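Local coordinates for BDI-0842-like domain-containing protein (Parabacteroides distasonis, PDB 4JM1) that is of unknown function but folds into a small alpha/beta domain resembling the prodomain of alpha-lytic protease, at residues A[22-27]-A[55-60]; A[29-34]-A[61-66]. One frame throughout, in Å; residues are numbered along the deposited sequence.

Interaction 1. Residues A[22-27]-A[55-60]; sequences NGFLVI and GLKGVL
The two parallel strands of a beta-alpha-beta unit, 24-29 and 58-63, meet here at their N-terminal ends, in the middle of a four-stranded sheet; helix 38-50 supplies the connection between them. In the short segments the strand axes come within 4.6 Å and cross at -27°, running parallel. Parallel pairing is regular from Leu25 onward. The N-H of Leu25 points almost straight at Gly58 O (3.0 Å), Leu25 O then receives Leu60 N, and Leu60 O accepts Ile27 N at 2.8 Å, nearly along its C=O axis. One step back along both segments, Lys57 N reaches Gly23 O at 2.9 Å, from above the carbonyl plane. Gly23, at a positive phi of 93°, leaves room for the lysine chain: a CB there would crowd Lys57 CG.

One face of the sheet carries Phe24, Val26 and Leu60. With CG anti to its carbonyl carbon, the Phe24 ring swings across to the neighbouring strand and settles over Gly58, where a side chain would collide with the ring. Lys57 CB stands above the centre of one ring face in a CH-pi contact, 4.0 Å from the centroid, while Leu60 CD1, set obliquely to the ring, lies 3.7 Å from Phe24 CB. An alanine in place of Phe24 would probably leave Lys57 CB and the Leu60 methyls without their shared aromatic surface and loosen this end of the strand pair.

On the other face, Leu25 and Val59 lie alongside each other, pointing the same way, and Leu56 slants in so that its CD2 lies 4.0 Å from Leu25 CB. These residues face helices 3-9 and 38-50, with Val59 touching Ala41 and Leu45. Adjacent parallel strands with one face packed on the connecting helix are characteristic of a beta-alpha-beta crossover.

Interaction 2. Residues A[29-34]-A[61-66]; sequences IDADSD and IVDIKN
Lys65 and Asp63 reach from the same turn toward the loop 29-34, and the way their charged ends are set against Asp30 and Ala31 illustrates how a single ammonium can draw two backbone segments together. The lysine chain is extended at chi2 but folds back at chi3 (-68°) and chi4 (-56°), carrying NZ to three oxygen acceptors. Crossing Asp30 obliquely, it meets OD1 of that residue at 2.9 Å on the anti lone pair; Asp30 CG, anti to the backbone N, is turned toward this meeting. NZ also donates to Ala31 O (2.8 Å), in the carbonyl plane and on a lone pair, and within its own segment to Asp63 OD1, on the syn lone pair, closing a salt-bridge network of one lysine and two aspartates.

Asp63 has a second task. Its OD1 accepts the backbone N-H of Lys65 at 2.9 Å from well above the carboxylate plane, forming an Asx turn just where strand 58-63 ends. The other oxygen, OD2, receives a water that also donates to Ser33 O, while Ala31 CB rests 3.9 Å from Asp63 CG.

Next to this polar cluster the strand pairing ends. Ile29 N bonds to Val62 O at 3.0 Å and Ile64 N to Ile29 O at 2.8 Å. Ile29 CG1, in the crowded position between the backbone N and the carbonyl carbon, meets Ile61 CG2 at 3.7 Å, their side chains crossing obliquely beside Leu40 of helix 38-50.

Two bonds from Lys65 restrain the Asp63 carboxylate, one from the backbone and one from NZ. The ammonium lies between two aspartates that would probably repel each other otherwise, so its charge is likely to favour the ionised form of both.

How the interactions relate
Interactions 1 and 2 lie at the start and the end of one parallel strand pair, 24-29 beside 58-63, with centres about 17 Å apart on opposite sides of the chain's centre. Between them the sheet pairing carries on: Ile27 O of interaction 1 lies 2.9 Å from Val62 N of interaction 2, a probable hydrogen bond, and Val26 CG1 packs 3.8 Å from Val62 CG2. The character changes along the way, from a largely apolar start at the N-terminal ends to a charged, water-bridged finish where the first strand gives way to the loop leading into helix 38-50. That helix touches both, through Val59 in interaction 1 and Ile61 in interaction 2.

Interaction 1. Residues A[22-27]-A[55-60]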
ATOM      1  N   ASN A  22      -1.553  12.197   3.009  1.00 15.90           N
ATOM      2  CA  ASN A  22      -2.091  12.653   1.735  1.00 16.44           C
ATOM      3  C   ASN A  22      -3.116  11.700   1.132  1.00 16.44           C
ATOM      4  O   ASN A  22      -3.552  11.906   0.000  1.00 18.33           O
ATOM      5  CB  ASN A  22      -0.948  12.929   0.745  1.00 17.08           C
ATOM      6  CG  ASN A  22      -0.175  11.678   0.355  1.00 16.07           C
ATOM      7  OD1 ASN A  22      -0.465  10.584   0.821  1.00 16.31           O
ATOM      8  ND2 ASN A  22       0.854  11.853  -0.480  1.00 16.67           N
ATOM      9  N   GLY A  23      -3.508  10.663   1.892  1.00 16.09           N
ATOM     10  CA  GLY A  23      -4.634   9.816   1.527  1.00 16.55           C
ATOM     11  C   GLY A  23      -4.395   8.546   0.742  1.00 13.95           C
ATOM     12  O   GLY A  23      -5.349   7.924   0.296  1.00 16.86           O
ATOM     13  N   PHE A  24      -3.135   8.163   0.572  1.00 12.27           N
ATOM     14  CA  PHE A  24      -2.818   6.911  -0.106  1.00 11.37           C
ATOM     15  C   PHE A  24      -2.581   5.789   0.897  1.00 12.29           C
ATOM     16  O   PHE A  24      -2.076   6.006   2.001  1.00 15.41           O
ATOM     17  CB  PHE A  24      -1.596   7.064  -1.025  1.00 12.44           C
ATOM     18  CG  PHE A  24      -1.858   7.928  -2.236  1.00 11.49           C
ATOM     19  CD1 PHE A  24      -1.664   9.290  -2.190  1.00 13.61           C
ATOM     20  CD2 PHE A  24      -2.310   7.383  -3.402  1.00 12.82           C
ATOM     21  CE1 PHE A  24      -1.914  10.099  -3.303  1.00 15.16           C
ATOM     22  CE2 PHE A  24      -2.564   8.179  -4.528  1.00 15.69           C
ATOM     23  CZ  PHE A  24      -2.352   9.525  -4.479  1.00 14.92           C
ATOM     24  N   LEU A  25      -2.913   4.584   0.468  1.00 11.92           N
ATOM     25  CA  LEU A  25      -2.549   3.357   1.200  1.00 10.77           C
ATOM     26  C   LEU A  25      -1.285   2.828   0.550  1.00 11.50           C
ATOM     27  O   LEU A  25      -1.294   2.482  -0.635  1.00 11.53           O
ATOM     28  CB  LEU A  25      -3.671   2.314   1.148  1.00 12.29           C
ATOM     29  CG  LEU A  25      -3.353   0.935   1.731  1.00 13.60           C
ATOM     30  CD1 LEU A  25      -2.881   1.003   3.177  1.00 15.71           C
ATOM     31  CD2 LEU A  25      -4.598   0.034   1.587  1.00 14.21           C
ATOM     32  N   VAL A  26      -0.211   2.809   1.328  1.00 10.82           N
ATOM     33  CA  VAL A  26       1.101   2.367   0.880  1.00 10.31           C
ATOM     34  C   VAL A  26       1.365   0.960   1.418  1.00 10.36           C
ATOM     35  O   VAL A  26       1.209   0.713   2.635  1.00 12.77           O
ATOM     36  CB  VAL A  26       2.214   3.307   1.332  1.00 10.57           C
ATOM     37  CG1 VAL A  26       3.581   2.797   0.844  1.00 12.71           C
ATOM     38  CG2 VAL A  26       1.954   4.750   0.840  1.00 12.38           C
ATOM     39  N   ILE A  27       1.678   0.052   0.495  1.00 11.02           N
ATOM     40  CA  ILE A  27       1.876  -1.350   0.798  1.00 11.06           C
ATOM     41  C   ILE A  27       3.275  -1.772   0.355  1.00 10.66           C
ATOM     42  O   ILE A  27       3.623  -1.630  -0.820  1.00 11.49           O
ATOM     43  CB  ILE A  27       0.771  -2.202   0.150  1.00 11.53           C
ATOM     44  CG1 ILE A  27      -0.617  -1.749   0.704  1.00 14.51           C
ATOM     45  CG2 ILE A  27       1.012  -3.680   0.406  1.00 12.90           C
ATOM     46  CD1 ILE A  27      -1.830  -2.368   0.072  1.00 15.62           C
ATOM     47  N   GLY A  55     -12.206   6.624   1.692  1.00 19.87           N
ATOM     48  CA  GLY A  55     -11.426   7.831   1.541  1.00 20.72           C
ATOM     49  C   GLY A  55     -10.064   7.673   0.902  1.00 18.76           C
ATOM     50  O   GLY A  55      -9.276   8.630   0.918  1.00 21.54           O
ATOM     51  N   LEU A  56      -9.751   6.497   0.365  1.00 15.20           N
ATOM     52  CA  LEU A  56      -8.426   6.308  -0.199  1.00 14.80           C
ATOM     53  C   LEU A  56      -8.360   6.984  -1.558  1.00 15.08           C
ATOM     54  O   LEU A  56      -9.235   6.810  -2.387  1.00 18.13           O
ATOM     55  CB  LEU A  56      -8.100   4.837  -0.371  1.00 14.06           C
ATOM     56  CG  LEU A  56      -7.993   4.023   0.903  1.00 15.27           C
ATOM     57  CD1 LEU A  56      -7.706   2.559   0.525  1.00 15.33           C
ATOM     58  CD2 LEU A  56      -6.928   4.577   1.817  1.00 17.24           C
ATOM     59  N   LYS A  57      -7.285   7.719  -1.788  1.00 14.14           N
ATOM     60  CA  LYS A  57      -6.980   8.243  -3.126  1.00 15.09           C
ATOM     61  C   LYS A  57      -6.410   7.185  -4.044  1.00 14.27           C
ATOM     62  O   LYS A  57      -6.480   7.305  -5.262  1.00 15.86           O
ATOM     63  CB  LYS A  57      -6.004   9.408  -3.023  1.00 16.79           C
ATOM     64  CG  LYS A  57      -6.658  10.617  -2.404  1.00 19.99           C
ATOM     65  CD  LYS A  57      -5.767  11.812  -2.487  1.00 21.97           C
ATOM     66  CE  LYS A  57      -6.439  12.994  -1.846  1.00 28.08           C
ATOM     67  NZ  LYS A  57      -5.431  14.046  -1.566  1.00 35.48           N
ATOM     68  N   GLY A  58      -5.825   6.137  -3.454  1.00 13.46           N
ATOM     69  CA  GLY A  58      -5.245   5.098  -4.262  1.00 11.87           C
ATOM     70  C   GLY A  58      -4.391   4.202  -3.389  1.00 11.56           C
ATOM     71  O   GLY A  58      -4.312   4.412  -2.181  1.00 12.47           O
ATOM     72  N   VAL A  59      -3.772   3.205  -4.016  1.00 11.28           N
ATOM     73  CA  VAL A  59      -2.762   2.339  -3.411  1.00 10.83           C
ATOM     74  C   VAL A  59      -1.442   2.547  -4.138  1.00 11.39           C
ATOM     75  O   VAL A  59      -1.407   2.644  -5.388  1.00 11.10           O
ATOM     76  CB  VAL A  59      -3.182   0.864  -3.480  1.00 10.52           C
ATOM     77  CG1 VAL A  59      -1.981  -0.107  -3.273  1.00 11.09           C
ATOM     78  CG2 VAL A  59      -4.300   0.633  -2.458  1.00 10.60           C
ATOM     79  N   LEU A  60      -0.371   2.591  -3.341  1.00  9.41           N
ATOM     80  CA  LEU A  60       0.994   2.674  -3.822  1.00  9.14           C
ATOM     81  C   LEU A  60       1.719   1.434  -3.330  1.00  9.82           C
ATOM     82  O   LEU A  60       1.642   1.116  -2.138  1.00 11.70           O
ATOM     83  CB  LEU A  60       1.709   3.955  -3.337  1.00  9.95           C
ATOM     84  CG  LEU A  60       0.926   5.237  -3.608  1.00 10.40           C
ATOM     85  CD1 LEU A  60       1.609   6.396  -2.853  1.00 11.62           C
ATOM     86  CD2 LEU A  60       0.765   5.515  -5.117  1.00 11.53           C
TER

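Interaction 2. Residues A[29-34]-A[61-66]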
ATOM      1  N   ILE A  29       6.053  -4.692  -0.187  1.00 12.12           N
ATOM      2  CA  ILE A  29       6.204  -6.102  -0.523  1.00 12.19           C
ATOM      3  C   ILE A  29       7.682  -6.462  -0.742  1.00 12.92           C
ATOM      4  O   ILE A  29       8.548  -5.585  -0.936  1.00 12.31           O
ATOM      5  CB  ILE A  29       5.383  -6.481  -1.807  1.00 12.37           C
ATOM      6  CG1 ILE A  29       5.896  -5.706  -3.031  1.00 11.93           C
ATOM      7  CG2 ILE A  29       3.896  -6.233  -1.576  1.00 13.16           C
ATOM      8  CD1 ILE A  29       5.448  -6.309  -4.347  1.00 14.72           C
ATOM      9  N   ASP A  30       7.974  -7.766  -0.667  1.00 14.82           N
ATOM     10  CA  ASP A  30       9.317  -8.243  -0.969  1.00 16.78           C
ATOM     11  C   ASP A  30       9.476  -8.389  -2.493  1.00 17.50           C
ATOM     12  O   ASP A  30       9.380  -9.483  -3.055  1.00 19.63           O
ATOM     13  CB  ASP A  30       9.590  -9.564  -0.245  1.00 19.71           C
ATOM     14  CG  ASP A  30      11.051  -9.974  -0.307  1.00 26.89           C
ATOM     15  OD1 ASP A  30      11.926  -9.138  -0.645  1.00 24.33           O
ATOM     16  OD2 ASP A  30      11.312 -11.162  -0.005  1.00 32.59           O
ATOM     17  N   ALA A  31       9.700  -7.265  -3.159  1.00 15.18           N
ATOM     18  CA  ALA A  31       9.660  -7.201  -4.613  1.00 16.02           C
ATOM     19  C   ALA A  31      10.945  -7.726  -5.243  1.00 15.86           C
ATOM     20  O   ALA A  31      12.032  -7.432  -4.787  1.00 20.04           O
ATOM     21  CB  ALA A  31       9.425  -5.766  -5.065  1.00 15.52           C
ATOM     22  N   ASP A  32      10.778  -8.448  -6.344  1.00 18.03           N
ATOM     23  CA  ASP A  32      11.914  -8.902  -7.167  1.00 21.46           C
ATOM     24  C   ASP A  32      12.323  -7.875  -8.235  1.00 22.65           C
ATOM     25  O   ASP A  32      13.429  -7.958  -8.795  1.00 24.59           O
ATOM     26  CB  ASP A  32      11.560 -10.227  -7.866  1.00 24.47           C
ATOM     27  CG  ASP A  32      11.441 -11.408  -6.900  1.00 34.57           C
ATOM     28  OD1 ASP A  32      11.904 -11.329  -5.737  1.00 42.26           O
ATOM     29  OD2 ASP A  32      10.881 -12.442  -7.318  1.00 44.68           O
ATOM     30  N   SER A  33      11.444  -6.920  -8.523  1.00 21.08           N
ATOM     31  CA  SER A  33      11.649  -5.921  -9.587  1.00 21.53           C
ATOM     32  C   SER A  33      11.415  -4.521  -9.044  1.00 18.47           C
ATOM     33  O   SER A  33      10.813  -4.354  -7.986  1.00 17.97           O
ATOM     34  CB  SER A  33      10.689  -6.189 -10.764  1.00 22.13           C
ATOM     35  OG  SER A  33      10.784  -7.527 -11.228  1.00 30.77           O
ATOM     36  N   ASP A  34      11.876  -3.503  -9.768  1.00 18.19           N
ATOM     37  CA  ASP A  34      11.762  -2.104  -9.287  1.00 19.45           C
ATOM     38  C   ASP A  34      10.660  -1.307  -9.999  1.00 16.73           C
ATOM     39  O   ASP A  34      10.589  -0.081  -9.885  1.00 17.91           O
ATOM     40  CB  ASP A  34      13.116  -1.373  -9.379  1.00 23.19           C
ATOM     41  CG  ASP A  34      13.591  -1.146 -10.814  1.00 29.85           C
ATOM     42  OD1 ASP A  34      12.853  -1.445 -11.774  1.00 31.32           O
ATOM     43  OD2 ASP A  34      14.740  -0.650 -10.972  1.00 38.12           O
ATOM     44  N   ILE A  61       2.443   0.761  -4.229  1.00 10.14           N
ATOM     45  CA  ILE A  61       3.307  -0.352  -3.863  1.00  9.45           C
ATOM     46  C   ILE A  61       4.747   0.125  -3.787  1.00  9.36           C
ATOM     47  O   ILE A  61       5.206   0.849  -4.659  1.00 10.71           O
ATOM     48  CB  ILE A  61       3.202  -1.534  -4.858  1.00  9.41           C
ATOM     49  CG1 ILE A  61       1.723  -1.912  -5.108  1.00 11.30           C
ATOM     50  CG2 ILE A  61       4.068  -2.743  -4.364  1.00 10.54           C
ATOM     51  CD1 ILE A  61       0.947  -2.498  -3.931  1.00 13.18           C
ATOM     52  N   VAL A  62       5.417  -0.244  -2.698  1.00 10.01           N
ATOM     53  CA  VAL A  62       6.829   0.004  -2.530  1.00  9.59           C
ATOM     54  C   VAL A  62       7.546  -1.308  -2.142  1.00 10.84           C
ATOM     55  O   VAL A  62       6.907  -2.302  -1.769  1.00 11.47           O
ATOM     56  CB  VAL A  62       7.077   1.096  -1.411  1.00 10.57           C
ATOM     57  CG1 VAL A  62       6.446   2.462  -1.804  1.00 10.75           C
ATOM     58  CG2 VAL A  62       6.639   0.636  -0.024  1.00 11.54           C
ATOM     59  N   ASP A  63       8.876  -1.309  -2.306  1.00 11.24           N
ATOM     60  CA  ASP A  63       9.703  -2.466  -1.923  1.00 12.65           C
ATOM     61  C   ASP A  63      10.062  -2.320  -0.454  1.00 12.66           C
ATOM     62  O   ASP A  63      10.666  -1.322  -0.061  1.00 13.07           O
ATOM     63  CB  ASP A  63      10.942  -2.522  -2.813  1.00 13.69           C
ATOM     64  CG  ASP A  63      11.773  -3.798  -2.636  1.00 15.44           C
ATOM     65  OD1 ASP A  63      11.604  -4.546  -1.643  1.00 16.00           O
ATOM     66  OD2 ASP A  63      12.597  -4.054  -3.542  1.00 19.62           O
ATOM     67  N   ILE A  64       9.716  -3.335   0.345  1.00 12.28           N
ATOM     68  CA  ILE A  64      10.093  -3.378   1.761  1.00 13.05           C
ATOM     69  C   ILE A  64      11.613  -3.185   1.987  1.00 14.36           C
ATOM     70  O   ILE A  64      12.036  -2.659   3.022  1.00 15.63           O
ATOM     71  CB  ILE A  64       9.633  -4.714   2.417  1.00 13.67           C
ATOM     72  CG1 ILE A  64       9.690  -4.654   3.953  1.00 15.81           C
ATOM     73  CG2 ILE A  64      10.458  -5.940   1.877  1.00 15.11           C
ATOM     74  CD1 ILE A  64       8.633  -3.738   4.594  1.00 15.81           C
ATOM     75  N   LYS A  65      12.407  -3.573   0.998  1.00 14.33           N
ATOM     76  CA  LYS A  65      13.861  -3.505   1.120  1.00 16.14           C
ATOM     77  C   LYS A  65      14.425  -2.104   0.972  1.00 17.63           C
ATOM     78  O   LYS A  65      15.609  -1.884   1.274  1.00 22.02           O
ATOM     79  CB  LYS A  65      14.538  -4.426   0.108  1.00 17.18           C
ATOM     80  CG  LYS A  65      14.227  -5.923   0.337  1.00 20.02           C
ATOM     81  CD  LYS A  65      14.930  -6.829  -0.643  1.00 21.74           C
ATOM     82  CE  LYS A  65      14.428  -6.693  -2.075  1.00 20.92           C
ATOM     83  NZ  LYS A  65      12.927  -6.925  -2.185  1.00 19.94           N
ATOM     84  N   ASN A  66      13.637  -1.142   0.506  1.00 19.66           N
ATOM     85  CA  ASN A  66      14.192   0.208   0.460  0.70 19.71           C
ATOM     86  C   ASN A  66      13.288   1.336   0.922  1.00 20.45           C
ATOM     87  O   ASN A  66      13.758   2.447   1.148  1.00 24.28           O
ATOM     88  CB  ASN A  66      14.764   0.510  -0.918  0.70 19.42           C
ATOM     89  CG  ASN A  66      13.725   0.431  -1.991  0.70 12.39           C
ATOM     90  OD1 ASN A  66      12.667   1.085  -1.883  0.70 17.66           O
ATOM     91  ND2 ASN A  66      13.983  -0.360  -3.013  0.70 17.00           N
TER
HETATM   92  O   HOH W   1      12.086  -2.904  -5.982  1.00 20.57           O